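Local coordinates for phosphoribosylaminoimidazole-succinocarboxamide synthase (Thermotoga maritima, PDB 1KUT), which catalyses the ATP-dependent joining of L-aspartate to a phosphoribosyl aminoimidazole carboxylate, giving SAICAR in the de novo purine pathway, at residues I42-T47 and R70-I75; K52-K57 and T152-E157; F80-V85 and L133-K138; K89-F94 and L166-Y171. All coordinates share one frame; numbering follows the deposited sequence.

Interaction 1: residues I42-T47 and R70-I75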
loop_
_atom_site.group_PDB
_atom_site.type_symbol
_atom_site.label_atom_id
_atom_site.label_comp_id
_atom_site.label_asym_id
_atom_site.label_seq_id
_atom_site.Cartn_x
_atom_site.Cartn_y
_atom_site.Cartn_z
ATOM N N ILE B 42 7.701 -14.987 28.857
ATOM C CA ILE B 42 8.812 -14.172 28.393
ATOM C C ILE B 42 8.292 -12.938 27.663
ATOM O O ILE B 42 8.698 -11.820 27.959
ATOM C CB ILE B 42 9.736 -15.013 27.454
ATOM C CG1 ILE B 42 10.708 -15.834 28.311
ATOM C CG2 ILE B 42 10.466 -14.122 26.466
ATOM C CD1 ILE B 42 11.636 -16.733 27.521
ATOM N N CYS B 43 7.377 -13.148 26.723
ATOM C CA CYS B 43 6.828 -12.044 25.946
ATOM C C CYS B 43 5.961 -11.110 26.798
ATOM O O CYS B 43 6.017 -9.890 26.647
ATOM C CB CYS B 43 6.040 -12.594 24.748
ATOM S SG CYS B 43 7.117 -13.315 23.429
ATOM N N ALA B 44 5.178 -11.681 27.706
ATOM C CA ALA B 44 4.331 -10.880 28.573
ATOM C C ALA B 44 5.205 -9.910 29.348
ATOM O O ALA B 44 4.935 -8.709 29.382
ATOM C CB ALA B 44 3.547 -11.780 29.543
ATOM N N GLU B 45 6.268 -10.420 29.955
ATOM C CA GLU B 45 7.142 -9.548 30.732
ATOM C C GLU B 45 7.942 -8.522 29.922
ATOM O O GLU B 45 8.088 -7.381 30.357
ATOM C CB GLU B 45 8.086 -10.374 31.601
ATOM C CG GLU B 45 8.991 -9.533 32.466
ATOM C CD GLU B 45 9.911 -10.380 33.324
ATOM O OE1 GLU B 45 10.752 -9.791 34.049
ATOM O OE2 GLU B 45 9.785 -11.637 33.271
ATOM N N THR B 46 8.471 -8.884 28.757
ATOM C CA THR B 46 9.214 -7.872 28.014
ATOM C C THR B 46 8.222 -6.824 27.489
ATOM O O THR B 46 8.554 -5.657 27.376
ATOM C CB THR B 46 10.109 -8.484 26.880
ATOM O OG1 THR B 46 9.484 -8.345 25.605
ATOM C CG2 THR B 46 10.389 -9.944 27.155
ATOM N N THR B 47 6.989 -7.226 27.216
ATOM C CA THR B 47 5.980 -6.262 26.772
ATOM C C THR B 47 5.734 -5.249 27.893
ATOM O O THR B 47 5.758 -4.040 27.660
ATOM C CB THR B 47 4.629 -6.956 26.445
ATOM O OG1 THR B 47 4.804 -7.826 25.324
ATOM C CG2 THR B 47 3.544 -5.924 26.112
ATOM N N ARG B 70 2.363 -14.882 32.722
ATOM C CA ARG B 70 2.084 -14.499 31.340
ATOM C C ARG B 70 0.805 -13.709 31.099
ATOM O O ARG B 70 0.196 -13.809 30.020
ATOM C CB ARG B 70 2.056 -15.766 30.481
ATOM C CG ARG B 70 0.976 -16.785 30.892
ATOM C CD ARG B 70 1.231 -18.166 30.236
ATOM N NE ARG B 70 0.053 -18.695 29.546
ATOM C CZ ARG B 70 0.070 -19.739 28.713
ATOM N NH1 ARG B 70 1.205 -20.375 28.462
ATOM N NH2 ARG B 70 -1.050 -20.148 28.110
ATOM N N THR B 71 0.415 -12.908 32.082
ATOM C CA THR B 71 -0.805 -12.112 31.991
ATOM C C THR B 71 -0.582 -10.614 32.169
ATOM O O THR B 71 0.231 -10.190 32.982
ATOM C CB THR B 71 -1.828 -12.574 33.051
ATOM O OG1 THR B 71 -2.295 -13.884 32.705
ATOM C CG2 THR B 71 -3.013 -11.618 33.132
ATOM N N LEU B 72 -1.314 -9.816 31.405
ATOM C CA LEU B 72 -1.206 -8.363 31.492
ATOM C C LEU B 72 -2.578 -7.774 31.786
ATOM O O LEU B 72 -3.563 -8.103 31.113
ATOM C CB LEU B 72 -0.700 -7.783 30.170
ATOM C CG LEU B 72 0.691 -7.163 30.119
ATOM C CD1 LEU B 72 1.705 -8.078 30.745
ATOM C CD2 LEU B 72 1.044 -6.875 28.679
ATOM N N LYS B 73 -2.664 -6.926 32.802
ATOM C CA LYS B 73 -3.940 -6.305 33.082
ATOM C C LYS B 73 -3.953 -5.078 32.174
ATOM O O LYS B 73 -3.107 -4.182 32.293
ATOM C CB LYS B 73 -4.040 -5.906 34.550
ATOM C CG LYS B 73 -5.397 -5.346 34.955
ATOM C CD LYS B 73 -5.317 -4.917 36.410
ATOM C CE LYS B 73 -6.281 -3.790 36.753
ATOM N NZ LYS B 73 -5.892 -3.174 38.079
ATOM N N VAL B 74 -4.906 -5.049 31.254
ATOM C CA VAL B 74 -4.993 -3.951 30.308
ATOM C C VAL B 74 -6.332 -3.243 30.348
ATOM O O VAL B 74 -7.310 -3.773 30.869
ATOM C CB VAL B 74 -4.764 -4.445 28.868
ATOM C CG1 VAL B 74 -3.360 -5.005 28.733
ATOM C CG2 VAL B 74 -5.791 -5.512 28.515
ATOM N N ILE B 75 -6.358 -2.038 29.793
ATOM C CA ILE B 75 -7.581 -1.258 29.716
ATOM C C ILE B 75 -8.226 -1.608 28.378
ATOM O O ILE B 75 -7.548 -1.695 27.355
ATOM C CB ILE B 75 -7.305 0.264 29.703
ATOM C CG1 ILE B 75 -6.443 0.612 28.493
ATOM C CG2 ILE B 75 -6.612 0.692 30.978
ATOM C CD1 ILE B 75 -6.226 2.101 28.297
#

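Interaction 2: residues K52-K57 and T152-E157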
loop_
_atom_site.group_PDB
_atom_site.type_symbol
_atom_site.label_atom_id
_atom_site.label_comp_id
_atom_site.label_asym_id
_atom_site.label_seq_id
_atom_site.Cartn_x
_atom_site.Cartn_y
_atom_site.Cartn_z
ATOM N N LYS B 52 5.868 0.035 29.940
ATOM C CA LYS B 52 5.982 0.827 31.163
ATOM C C LYS B 52 6.927 1.995 30.842
ATOM O O LYS B 52 6.641 3.156 31.143
ATOM C CB LYS B 52 6.570 -0.039 32.283
ATOM C CG LYS B 52 6.645 0.639 33.644
ATOM C CD LYS B 52 5.248 0.926 34.193
ATOM C CE LYS B 52 5.316 1.572 35.575
ATOM N NZ LYS B 52 3.994 2.158 35.970
ATOM N N TYR B 53 8.048 1.671 30.209
ATOM C CA TYR B 53 9.043 2.664 29.806
ATOM C C TYR B 53 8.415 3.742 28.923
ATOM O O TYR B 53 8.696 4.927 29.071
ATOM C CB TYR B 53 10.157 1.958 29.033
ATOM C CG TYR B 53 11.108 2.862 28.286
ATOM C CD1 TYR B 53 12.092 3.594 28.960
ATOM C CD2 TYR B 53 11.056 2.947 26.894
ATOM C CE1 TYR B 53 13.013 4.387 28.256
ATOM C CE2 TYR B 53 11.954 3.730 26.186
ATOM C CZ TYR B 53 12.935 4.448 26.869
ATOM O OH TYR B 53 13.831 5.217 26.148
ATOM N N LEU B 54 7.586 3.300 27.987
ATOM C CA LEU B 54 6.887 4.166 27.049
ATOM C C LEU B 54 5.850 5.062 27.740
ATOM O O LEU B 54 5.790 6.274 27.486
ATOM C CB LEU B 54 6.182 3.295 26.004
ATOM C CG LEU B 54 6.813 3.003 24.631
ATOM C CD1 LEU B 54 8.319 2.965 24.726
ATOM C CD2 LEU B 54 6.243 1.684 24.097
ATOM N N SER B 55 5.037 4.456 28.606
ATOM C CA SER B 55 3.985 5.169 29.329
ATOM C C SER B 55 4.501 6.243 30.285
ATOM O O SER B 55 3.907 7.316 30.396
ATOM C CB SER B 55 3.114 4.182 30.110
ATOM O OG SER B 55 2.478 3.267 29.234
ATOM N N GLU B 56 5.587 5.971 30.999
ATOM C CA GLU B 56 6.080 7.010 31.884
ATOM C C GLU B 56 6.608 8.162 31.050
ATOM O O GLU B 56 6.962 9.203 31.578
ATOM C CB GLU B 56 7.150 6.483 32.850
ATOM C CG GLU B 56 7.949 5.309 32.367
ATOM C CD GLU B 56 8.910 4.796 33.434
ATOM O OE1 GLU B 56 8.449 4.512 34.569
ATOM O OE2 GLU B 56 10.121 4.674 33.136
ATOM N N LYS B 57 6.630 7.984 29.733
ATOM C CA LYS B 57 7.094 9.049 28.848
ATOM C C LYS B 57 5.922 9.834 28.265
ATOM O O LYS B 57 6.125 10.829 27.578
ATOM C CB LYS B 57 7.949 8.477 27.718
ATOM C CG LYS B 57 9.183 7.723 28.217
ATOM C CD LYS B 57 9.979 7.123 27.068
ATOM C CE LYS B 57 10.698 8.207 26.295
ATOM N NZ LYS B 57 11.733 8.873 27.142
ATOM N N THR B 152 8.729 4.210 18.160
ATOM C CA THR B 152 9.835 3.553 17.484
ATOM C C THR B 152 11.161 4.191 17.836
ATOM O O THR B 152 12.131 3.487 18.119
ATOM C CB THR B 152 9.623 3.581 15.968
ATOM O OG1 THR B 152 8.377 2.949 15.671
ATOM C CG2 THR B 152 10.736 2.847 15.248
ATOM N N LEU B 153 11.214 5.518 17.821
ATOM C CA LEU B 153 12.443 6.210 18.177
ATOM C C LEU B 153 12.755 6.035 19.679
ATOM O O LEU B 153 13.898 5.781 20.061
ATOM C CB LEU B 153 12.331 7.697 17.804
ATOM C CG LEU B 153 12.860 8.107 16.415
ATOM C CD1 LEU B 153 13.082 6.878 15.504
ATOM C CD2 LEU B 153 11.877 9.088 15.782
ATOM N N ALA B 154 11.741 6.159 20.524
ATOM C CA ALA B 154 11.941 5.983 21.963
ATOM C C ALA B 154 12.510 4.600 22.244
ATOM O O ALA B 154 13.406 4.451 23.077
ATOM C CB ALA B 154 10.630 6.147 22.696
ATOM N N LEU B 155 11.987 3.587 21.548
ATOM C CA LEU B 155 12.441 2.208 21.728
ATOM C C LEU B 155 13.824 2.014 21.137
ATOM O O LEU B 155 14.641 1.245 21.655
ATOM C CB LEU B 155 11.464 1.221 21.077
ATOM C CG LEU B 155 10.156 0.968 21.810
ATOM C CD1 LEU B 155 9.338 -0.083 21.068
ATOM C CD2 LEU B 155 10.476 0.492 23.225
ATOM N N LYS B 156 14.079 2.708 20.038
ATOM C CA LYS B 156 15.376 2.632 19.386
ATOM C C LYS B 156 16.476 3.127 20.333
ATOM O O LYS B 156 17.556 2.544 20.411
ATOM C CB LYS B 156 15.362 3.484 18.117
ATOM C CG LYS B 156 16.756 3.823 17.595
ATOM C CD LYS B 156 16.721 4.883 16.506
ATOM C CE LYS B 156 18.133 5.332 16.173
ATOM N NZ LYS B 156 18.813 5.798 17.425
ATOM N N GLU B 157 16.198 4.209 21.048
ATOM C CA GLU B 157 17.173 4.781 21.979
ATOM C C GLU B 157 17.339 3.876 23.193
ATOM O O GLU B 157 18.401 3.834 23.830
ATOM C CB GLU B 157 16.713 6.177 22.408
ATOM C CG GLU B 157 16.472 7.088 21.222
ATOM C CD GLU B 157 15.564 8.261 21.551
ATOM O OE1 GLU B 157 14.499 8.029 22.173
ATOM O OE2 GLU B 157 15.903 9.409 21.178
#

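Interaction 3: residues F80-V85 and L133-K138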
loop_
_atom_site.group_PDB
_atom_site.type_symbol
_atom_site.label_atom_id
_atom_site.label_comp_id
_atom_site.label_asym_id
_atom_site.label_seq_id
_atom_site.Cartn_x
_atom_site.Cartn_y
_atom_site.Cartn_z
ATOM N N PHE B 80 -8.229 -1.151 16.109
ATOM C CA PHE B 80 -8.350 -0.881 14.682
ATOM C C PHE B 80 -7.880 -2.172 14.007
ATOM O O PHE B 80 -6.903 -2.780 14.448
ATOM C CB PHE B 80 -7.429 0.254 14.235
ATOM C CG PHE B 80 -7.873 1.626 14.676
ATOM C CD1 PHE B 80 -7.604 2.086 15.953
ATOM C CD2 PHE B 80 -8.526 2.476 13.787
ATOM C CE1 PHE B 80 -7.976 3.379 16.335
ATOM C CE2 PHE B 80 -8.898 3.767 14.167
ATOM C CZ PHE B 80 -8.620 4.213 15.439
ATOM N N PRO B 81 -8.573 -2.614 12.941
ATOM C CA PRO B 81 -8.172 -3.847 12.244
ATOM C C PRO B 81 -6.927 -3.494 11.437
ATOM O O PRO B 81 -6.905 -3.598 10.205
ATOM C CB PRO B 81 -9.376 -4.135 11.355
ATOM C CG PRO B 81 -9.821 -2.742 10.958
ATOM C CD PRO B 81 -9.721 -1.968 12.271
ATOM N N LEU B 82 -5.876 -3.097 12.144
ATOM C CA LEU B 82 -4.675 -2.640 11.475
ATOM C C LEU B 82 -3.370 -3.063 12.129
ATOM O O LEU B 82 -3.305 -3.280 13.337
ATOM C CB LEU B 82 -4.747 -1.113 11.422
ATOM C CG LEU B 82 -4.818 -0.319 10.125
ATOM C CD1 LEU B 82 -5.714 -0.990 9.074
ATOM C CD2 LEU B 82 -5.318 1.068 10.499
ATOM N N GLU B 83 -2.335 -3.182 11.308
ATOM C CA GLU B 83 -0.993 -3.517 11.757
ATOM C C GLU B 83 -0.152 -2.369 11.204
ATOM O O GLU B 83 -0.084 -2.174 10.005
ATOM C CB GLU B 83 -0.544 -4.858 11.179
ATOM C CG GLU B 83 -1.197 -6.048 11.857
ATOM C CD GLU B 83 -0.593 -7.387 11.435
ATOM O OE1 GLU B 83 0.640 -7.460 11.237
ATOM O OE2 GLU B 83 -1.351 -8.378 11.319
ATOM N N VAL B 84 0.448 -1.581 12.086
ATOM C CA VAL B 84 1.248 -0.440 11.670
ATOM C C VAL B 84 2.719 -0.807 11.837
ATOM O O VAL B 84 3.188 -1.051 12.953
ATOM C CB VAL B 84 0.942 0.811 12.535
ATOM C CG1 VAL B 84 1.587 2.044 11.898
ATOM C CG2 VAL B 84 -0.561 0.993 12.702
ATOM N N VAL B 85 3.448 -0.816 10.728
ATOM C CA VAL B 85 4.844 -1.183 10.746
ATOM C C VAL B 85 5.760 0.004 10.508
ATOM O O VAL B 85 5.527 0.815 9.604
ATOM C CB VAL B 85 5.119 -2.242 9.660
ATOM C CG1 VAL B 85 6.591 -2.632 9.654
ATOM C CG2 VAL B 85 4.232 -3.461 9.895
ATOM N N LEU B 133 -12.455 2.825 3.197
ATOM C CA LEU B 133 -12.952 1.604 3.822
ATOM C C LEU B 133 -13.539 1.929 5.182
ATOM O O LEU B 133 -13.993 1.039 5.905
ATOM C CB LEU B 133 -11.824 0.588 3.984
ATOM C CG LEU B 133 -11.213 0.115 2.663
ATOM C CD1 LEU B 133 -10.028 -0.804 2.955
ATOM C CD2 LEU B 133 -12.264 -0.603 1.826
ATOM N N GLY B 134 -13.516 3.211 5.531
ATOM C CA GLY B 134 -14.050 3.635 6.810
ATOM C C GLY B 134 -13.386 2.982 8.009
ATOM O O GLY B 134 -14.000 2.879 9.079
ATOM N N ILE B 135 -12.142 2.539 7.847
ATOM C CA ILE B 135 -11.412 1.900 8.952
ATOM C C ILE B 135 -10.915 2.948 9.955
ATOM O O ILE B 135 -10.962 2.743 11.167
ATOM C CB ILE B 135 -10.196 1.101 8.410
ATOM C CG1 ILE B 135 -10.692 -0.163 7.715
ATOM C CG2 ILE B 135 -9.194 0.794 9.541
ATOM C CD1 ILE B 135 -9.661 -0.793 6.853
ATOM N N ALA B 136 -10.442 4.073 9.428
ATOM C CA ALA B 136 -9.931 5.161 10.250
ATOM C C ALA B 136 -10.044 6.490 9.500
ATOM O O ALA B 136 -10.152 6.516 8.276
ATOM C CB ALA B 136 -8.483 4.890 10.601
ATOM N N THR B 137 -10.006 7.594 10.236
ATOM C CA THR B 137 -10.089 8.903 9.617
ATOM C C THR B 137 -8.686 9.403 9.343
ATOM O O THR B 137 -7.709 8.901 9.906
ATOM C CB THR B 137 -10.793 9.924 10.524
ATOM O OG1 THR B 137 -9.880 10.369 11.539
ATOM C CG2 THR B 137 -12.017 9.285 11.175
ATOM N N LYS B 138 -8.591 10.399 8.475
ATOM C CA LYS B 138 -7.309 10.970 8.122
ATOM C C LYS B 138 -6.580 11.442 9.389
ATOM O O LYS B 138 -5.347 11.376 9.470
ATOM C CB LYS B 138 -7.536 12.134 7.158
ATOM C CG LYS B 138 -6.513 12.258 6.056
ATOM C CD LYS B 138 -5.171 12.680 6.595
ATOM C CE LYS B 138 -4.443 13.524 5.560
ATOM N NZ LYS B 138 -5.313 14.664 5.108
#

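Interaction 4: residues K89-F94 and L166-Y171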
loop_
_atom_site.group_PDB
_atom_site.type_symbol
_atom_site.label_atom_id
_atom_site.label_comp_id
_atom_site.label_asym_id
_atom_site.label_seq_id
_atom_site.Cartn_x
_atom_site.Cartn_y
_atom_site.Cartn_z
ATOM N N LYS B 89 15.355 -0.023 9.032
ATOM C CA LYS B 89 16.316 -0.665 8.153
ATOM C C LYS B 89 15.578 -1.578 7.198
ATOM O O LYS B 89 14.522 -2.116 7.534
ATOM C CB LYS B 89 17.332 -1.479 8.949
ATOM C CG LYS B 89 18.200 -0.656 9.902
ATOM C CD LYS B 89 19.365 -1.477 10.431
ATOM C CE LYS B 89 20.160 -0.717 11.495
ATOM N NZ LYS B 89 20.584 0.644 11.058
ATOM N N LYS B 90 16.139 -1.748 6.007
ATOM C CA LYS B 90 15.527 -2.584 4.982
ATOM C C LYS B 90 15.575 -4.049 5.374
ATOM O O LYS B 90 16.652 -4.607 5.558
ATOM C CB LYS B 90 16.252 -2.412 3.643
ATOM C CG LYS B 90 16.274 -1.005 3.081
ATOM C CD LYS B 90 17.055 -0.995 1.766
ATOM C CE LYS B 90 17.222 0.411 1.190
ATOM N NZ LYS B 90 18.213 0.432 0.056
ATOM N N ALA B 91 14.411 -4.680 5.472
ATOM C CA ALA B 91 14.350 -6.085 5.834
ATOM C C ALA B 91 12.997 -6.710 5.532
ATOM O O ALA B 91 11.997 -6.008 5.355
ATOM C CB ALA B 91 14.665 -6.238 7.293
ATOM N N GLY B 92 12.975 -8.039 5.461
ATOM C CA GLY B 92 11.737 -8.764 5.210
ATOM C C GLY B 92 10.983 -8.522 3.910
ATOM O O GLY B 92 11.555 -8.570 2.816
ATOM N N SER B 93 9.681 -8.281 4.038
ATOM C CA SER B 93 8.822 -8.046 2.893
ATOM C C SER B 93 9.231 -6.758 2.194
ATOM O O SER B 93 8.806 -6.493 1.059
ATOM C CB SER B 93 7.376 -7.923 3.345
ATOM O OG SER B 93 7.187 -6.710 4.059
ATOM N N PHE B 94 10.047 -5.948 2.864
ATOM C CA PHE B 94 10.467 -4.702 2.247
ATOM C C PHE B 94 11.495 -4.957 1.163
ATOM O O PHE B 94 11.474 -4.301 0.130
ATOM C CB PHE B 94 11.049 -3.724 3.267
ATOM C CG PHE B 94 11.348 -2.359 2.682
ATOM C CD1 PHE B 94 10.360 -1.379 2.627
ATOM C CD2 PHE B 94 12.604 -2.078 2.136
ATOM C CE1 PHE B 94 10.619 -0.146 2.038
ATOM C CE2 PHE B 94 12.872 -0.848 1.544
ATOM C CZ PHE B 94 11.884 0.120 1.494
ATOM N N LEU B 166 17.394 -1.633 16.476
ATOM C CA LEU B 166 16.031 -1.941 16.102
ATOM C C LEU B 166 15.886 -1.809 14.603
ATOM O O LEU B 166 16.029 -0.724 14.057
ATOM C CB LEU B 166 15.087 -0.974 16.812
ATOM C CG LEU B 166 13.604 -1.199 16.570
ATOM C CD1 LEU B 166 13.241 -2.639 16.922
ATOM C CD2 LEU B 166 12.813 -0.204 17.409
ATOM N N TRP B 167 15.607 -2.921 13.931
ATOM C CA TRP B 167 15.450 -2.909 12.484
ATOM C C TRP B 167 14.078 -2.410 12.059
ATOM O O TRP B 167 13.955 -1.525 11.208
ATOM C CB TRP B 167 15.682 -4.308 11.950
ATOM C CG TRP B 167 17.102 -4.633 11.870
ATOM C CD1 TRP B 167 18.083 -4.257 12.750
ATOM C CD2 TRP B 167 17.743 -5.411 10.856
ATOM N NE1 TRP B 167 19.299 -4.758 12.341
ATOM C CE2 TRP B 167 19.119 -5.470 11.181
ATOM C CE3 TRP B 167 17.292 -6.069 9.701
ATOM C CZ2 TRP B 167 20.040 -6.160 10.392
ATOM C CZ3 TRP B 167 18.205 -6.751 8.925
ATOM C CH2 TRP B 167 19.565 -6.793 9.273
ATOM N N ASP B 168 13.052 -3.014 12.640
ATOM C CA ASP B 168 11.669 -2.650 12.377
ATOM C C ASP B 168 10.791 -3.250 13.460
ATOM O O ASP B 168 11.222 -4.123 14.220
ATOM C CB ASP B 168 11.214 -3.122 11.002
ATOM C CG ASP B 168 11.410 -4.596 10.800
ATOM O OD1 ASP B 168 11.227 -5.355 11.775
ATOM O OD2 ASP B 168 11.729 -4.999 9.656
ATOM N N ILE B 169 9.549 -2.789 13.521
ATOM C CA ILE B 169 8.644 -3.234 14.554
ATOM C C ILE B 169 7.228 -2.992 14.070
ATOM O O ILE B 169 6.992 -2.079 13.296
ATOM C CB ILE B 169 8.945 -2.423 15.856
ATOM C CG1 ILE B 169 7.972 -2.791 16.974
ATOM C CG2 ILE B 169 8.865 -0.927 15.571
ATOM C CD1 ILE B 169 8.421 -2.303 18.303
ATOM N N LYS B 170 6.293 -3.828 14.505
ATOM C CA LYS B 170 4.893 -3.682 14.119
ATOM C C LYS B 170 4.045 -3.322 15.344
ATOM O O LYS B 170 4.239 -3.886 16.424
ATOM C CB LYS B 170 4.371 -4.993 13.525
ATOM C CG LYS B 170 2.885 -4.934 13.179
ATOM C CD LYS B 170 2.183 -6.258 13.445
ATOM C CE LYS B 170 2.328 -6.695 14.908
ATOM N NZ LYS B 170 1.224 -7.608 15.334
ATOM N N TYR B 171 3.109 -2.390 15.170
ATOM C CA TYR B 171 2.210 -1.968 16.252
ATOM C C TYR B 171 0.747 -2.189 15.871
ATOM O O TYR B 171 0.418 -2.503 14.723
ATOM C CB TYR B 171 2.373 -0.475 16.556
ATOM C CG TYR B 171 3.793 -0.050 16.900
ATOM C CD1 TYR B 171 4.378 -0.409 18.117
ATOM C CD2 TYR B 171 4.546 0.710 16.005
ATOM C CE1 TYR B 171 5.676 -0.020 18.428
ATOM C CE2 TYR B 171 5.845 1.108 16.307
ATOM C CZ TYR B 171 6.395 0.742 17.517
ATOM O OH TYR B 171 7.655 1.163 17.835
HETATM O O HOH W 1 12.191 -3.355 7.358
#

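Interaction 1: residues I42-T47 and R70-I75
The close part of this contact lies where Ala44 and Thr47, one helical turn apart, meet the backbone of Arg70 and the side chain of Leu72. Ala44 CB sits 3.6 Å from Arg70 CA, so a bare methyl lets the helix come down onto the main chain. Leu72 splits its branches: CD1 rests 3.6 Å from Ala44 O, while CD2 meets Thr47 CG2 at 3.7 Å, the two side chains crossing obliquely. Here helix 39-55 lies over the antiparallel five-stranded sheet that contains strand 71-74, the axes of the two short segments running 40° apart; Phe21 of the adjoining strand fills the same layer. Thr47 turns its methyl to the strand, anti to its own backbone N, and sends OG1 back to Cys43 O at 2.7 Å, above the carbonyl plane. That oxygen also accepts from Thr47 N, and OG1 takes a further bond from Ile187 N. An alanine in place of Thr47 would lose CG2 and OG1, and would probably loosen the packing on Leu72 and leave Cys43 O and Ile187 N each one partner fewer. The looser side belongs to partly exposed Arg70, whose chain leads away from the helix to salt bridges with Glu20 and Asp23.

Interaction 2: residues K52-K57 and T152-E157
Tyr53 reaches across edge first. With CG anti to the backbone N (chi1 167°), its ring is carried to helix 138-160, and Ala154 O lies at the ring edge, in plane. The hydroxyl donates to this same oxygen over 3.2 Å between Tyr53 OH and Ala154 O, coming from above the carbonyl plane and not along a lone pair. One face of the ring carries Lys57 CD, 3.9 Å above the plane and shifted to the rim. The lysine chain bends at chi3 and chi4, which lets Lys57 CE touch Ala154 CB at 4.1 Å; Lys57 NZ remains 5.7 Å from Glu157 OE1, too far for contact, although the opposite charges may attract weakly. Beside the tyrosine, Leu54 and Leu155 cross at about a right angle, tip to tip, with Leu54 CD1 3.6 Å from Leu155 CD2. Ala154 CB faces both Leu54 CD1 and Tyr53 CE2, 4.4 Å from each. The Tyr53 ring also meets that of Phe158 and touches Arg161. Leu155 also rests on Ile169 and Tyr171 of strand 164-175, so this helix-helix contact joins helix 39-55, which packs on the five-stranded sheet, to helix 138-160, which backs the six-stranded one.

Interaction 3: residues F80-V85 and L133-K138
Ile135 gives up the most surface here, and its side chain makes contact mainly through CG2. This methyl, anti to the backbone N, meets two successive residues, Pro81 of the turn and Leu82 at the start of strand segment 82-85: it lies 3.9 Å from Pro81 CG and at the same 3.9 Å from Leu82 CD1. Both pairs of side chains cross obliquely. Pro81, at the centre of an inverse gamma turn, bends the chain just ahead of the strand, which places the proline ring and the leucine against the same methyl. Phe80 makes the second part of the contact. Its ring meets the loop with an edge, Phe80 CD2 standing 3.6 Å from Ile135 O near the ring plane, while Phe80 CE2 packs on Ala136 CB at 3.8 Å. Phe80, Leu82 and Ala136 all touch Met144 of helix 138-160 as well. An alanine in place of Phe80 would remove the ring and would probably leave the Ala136 methyl and Met144 poorly packed on this side. Leu82 and Ile135 also share Leu130 of helix 127-132. The loop is a compact helix-to-helix connection: a Schellman motif at Gly134 closes the first helix, and Thr137, at the N-cap position with OG1 bonded to Gln140 N, opens the second. Ile135 and Ala136 between them anchor this connection to the start of strand 78-87 in the six-stranded antiparallel sheet.

Interaction 4: residues K89-F94 and L166-Y171
A main-chain hydrogen bond and a CH-pi contact join the chain leaving strand 78-87 to the neighbouring strand 164-175. Lys89 N donates to Trp167 O over 3.0 Å, the donor lying in the carbonyl plane on a lone pair, though the bond is bent to 143° at the hydrogen. The lysine side chain crosses the indole at about a right angle, and its CD stands over the five-membered ring of Trp167, 3.9 Å from the centroid and 13° off the normal. Lys89 NZ goes on to a salt bridge with Asp105. With the bond between Trp167 and Leu88, the Lys89 bond carries the antiparallel pairing of strands 78-87 and 164-175 a little past the end of the first. Trp167 itself departs from extended geometry (psi -52°), and its indole also receives Arg195 in a cation-pi contact. Ala91 approaches that ring at the edge, with CB 3.6 Å from Trp167 CE3. Asp168 OD2 approaches the same methyl, 4.0 Å from Ala91 CB. A water links the two segments, 2.6 Å from Lys89 O and 2.9 Å from Asp168 OD2. Long, weak ion pairs with Arg87 and Arg193 are likely to favour the ionised form of this buried carboxylate.

How the interactions relate
Interactions 1 and 2 share helix 39-55, using it first against the five-stranded sheet and then against helix 138-160. Interactions 3 and 4 both reach the six-stranded sheet, where strands 78-87 and 164-175 are neighbours and Val84 O probably accepts from Tyr171 N. Interaction 2 touches interaction 4 through Thr152 OG1 and Tyr171 OH, 2.9 Å apart, and through Leu155 packed on Ile169. Interactions 1, 2 and 3 are largely buried and chiefly apolar, interaction 1 resting on methyl groups and interactions 2 and 3 adding ring edges, with one tyrosine hydroxyl bond crossing in interaction 2. Interaction 4 is only partly buried and more polar, combining a backbone bond, a water and a lysine chain over indole.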